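Local coordinates for protein putative prolyl-tRNA synthetase (Leishmania major, PDB 5XIL) that probably charges its cognate tRNA with L-proline at the expense of ATP, as a class II aminoacyl-tRNA synthetase of protein biosynthesis, at residues A[326-331]-A[389-394]. Numbering follows the deposited sequence.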
loop_
_atom_site.group_PDB
_atom_site.type_symbol
_atom_site.label_atom_id
_atom_site.label_comp_id
_atom_site.label_asym_id
_atom_site.label_seq_id
_atom_site.Cartn_x
_atom_site.Cartn_y
_atom_site.Cartn_z
ATOM N N GLY A 326 -7.145 -3.928 -23.130
ATOM C CA GLY A 326 -6.594 -2.641 -23.498
ATOM C C GLY A 326 -6.374 -1.705 -22.317
ATOM O O GLY A 326 -6.089 -0.549 -22.502
ATOM N N GLY A 327 -6.535 -2.188 -21.083
ATOM C CA GLY A 327 -6.196 -1.378 -19.913
ATOM C C GLY A 327 -7.373 -0.643 -19.285
ATOM O O GLY A 327 -7.176 0.044 -18.306
ATOM N N VAL A 328 -8.583 -0.762 -19.842
ATOM C CA VAL A 328 -9.742 -0.010 -19.346
ATOM C C VAL A 328 -10.449 -0.883 -18.340
ATOM O O VAL A 328 -10.578 -2.091 -18.579
ATOM C CB VAL A 328 -10.737 0.258 -20.493
ATOM C CG1 VAL A 328 -12.074 0.807 -19.951
ATOM C CG2 VAL A 328 -10.072 1.156 -21.543
ATOM N N ARG A 329 -10.857 -0.310 -17.212
ATOM C CA ARG A 329 -11.552 -1.072 -16.185
ATOM C C ARG A 329 -13.023 -1.160 -16.554
ATOM O O ARG A 329 -13.809 -0.275 -16.216
ATOM C CB ARG A 329 -11.388 -0.407 -14.817
ATOM C CG ARG A 329 -9.979 -0.492 -14.252
ATOM C CD ARG A 329 -9.951 -0.118 -12.779
ATOM N NE ARG A 329 -10.043 1.325 -12.580
ATOM C CZ ARG A 329 -9.098 2.190 -12.932
ATOM N NH1 ARG A 329 -7.982 1.759 -13.505
ATOM N NH2 ARG A 329 -9.267 3.487 -12.713
ATOM N N ALA A 330 -13.396 -2.228 -17.251
ATOM C CA ALA A 330 -14.779 -2.384 -17.680
ATOM C C ALA A 330 -15.421 -3.533 -16.978
ATOM O O ALA A 330 -14.746 -4.495 -16.625
ATOM C CB ALA A 330 -14.862 -2.599 -19.207
ATOM N N ARG A 331 -16.723 -3.474 -16.850
ATOM C CA ARG A 331 -17.485 -4.603 -16.420
ATOM C C ARG A 331 -18.881 -4.571 -16.954
ATOM O O ARG A 331 -19.339 -3.528 -17.387
ATOM C CB ARG A 331 -17.453 -4.697 -14.919
ATOM C CG ARG A 331 -18.076 -3.645 -14.144
ATOM C CD ARG A 331 -18.339 -4.228 -12.750
ATOM N NE ARG A 331 -19.516 -5.082 -12.830
ATOM C CZ ARG A 331 -20.124 -5.638 -11.792
ATOM N NH1 ARG A 331 -19.669 -5.428 -10.551
ATOM N NH2 ARG A 331 -21.195 -6.402 -12.014
ATOM N N ALA A 389 -8.485 1.820 -27.214
ATOM C CA ALA A 389 -7.785 3.073 -27.206
ATOM C C ALA A 389 -8.750 4.219 -27.273
ATOM O O ALA A 389 -8.489 5.274 -26.686
ATOM C CB ALA A 389 -6.739 3.180 -28.353
ATOM N N ALA A 390 -9.806 4.091 -28.076
ATOM C CA ALA A 390 -10.752 5.165 -28.216
ATOM C C ALA A 390 -11.452 5.456 -26.861
ATOM O O ALA A 390 -11.646 6.605 -26.502
ATOM C CB ALA A 390 -11.798 4.845 -29.246
ATOM N N VAL A 391 -11.827 4.392 -26.163
ATOM C CA VAL A 391 -12.501 4.529 -24.873
ATOM C C VAL A 391 -11.492 5.094 -23.847
ATOM O O VAL A 391 -11.853 5.927 -23.035
ATOM C CB VAL A 391 -13.042 3.173 -24.418
ATOM C CG1 VAL A 391 -13.565 3.228 -22.966
ATOM C CG2 VAL A 391 -14.198 2.805 -25.343
ATOM N N ALA A 392 -10.260 4.614 -23.874
ATOM C CA ALA A 392 -9.260 5.154 -22.966
ATOM C C ALA A 392 -9.061 6.619 -23.249
ATOM O O ALA A 392 -8.876 7.440 -22.294
ATOM C CB ALA A 392 -7.959 4.395 -23.086
ATOM N N ALA A 393 -9.103 7.030 -24.521
ATOM C CA ALA A 393 -8.976 8.461 -24.789
ATOM C C ALA A 393 -10.174 9.252 -24.315
ATOM O O ALA A 393 -10.027 10.391 -23.825
ATOM C CB ALA A 393 -8.650 8.798 -26.249
ATOM N N LEU A 394 -11.364 8.704 -24.481
ATOM C CA LEU A 394 -12.525 9.358 -23.968
ATOM C C LEU A 394 -12.469 9.524 -22.406
ATOM O O LEU A 394 -12.903 10.575 -21.888
ATOM C CB LEU A 394 -13.749 8.581 -24.305
ATOM C CG LEU A 394 -15.067 9.128 -23.854
ATOM C CD1 LEU A 394 -15.228 10.612 -24.134
ATOM C CD2 LEU A 394 -16.145 8.292 -24.568
#
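V328 touches helix 387-412 with both of its methyls, one on V391 and one on A392. The bond from CA to CB points toward the helix, and CB branches into two methyls that meet different residues. CG1 stands anti to the backbone N, chi1 169°, next to the carbonyl carbon. From there it reaches V391, and the pair V328 CG1 and V391 CG1 is 4.1 Å apart. CG2 lies beside the backbone N and takes the other branch. It meets the A392 methyl, with V328 CG2 4.2 Å from A392 CB. V328 CG2 lies equally close to A392 N, so this methyl packs on the helix backbone as well. V391 answers with a single methyl, and its side chain crosses that of V328 at about a right angle. The nearest CA atoms, V328 CA and A392 CA, are 6.3 Å apart.

V328 comes just after the end of helix 306-325. That helix closes in a Schellman motif, with G327 as its C-prime residue at a phi of 96°. V328 N hydrogen-bonds to L323 O. The chain then enters strand 330-332, an edge strand, within this chain, of the five-stranded mixed sheet of the anticodon-binding domain. V328 and V391 also both touch V293 of the neighbouring strand 293-297 and L323 of helix 306-325. V391 further reaches L354 of strand 354-358.

The contact therefore joins the turn between a helix and its following strand to helix 387-412, away from the metal sites. Both valines are buried. The direct contact is small, 112 Å² in all, and no directed polar bond joins the two segments. They are probably held as much by their shared apolar neighbours V293 and L323 as by each other.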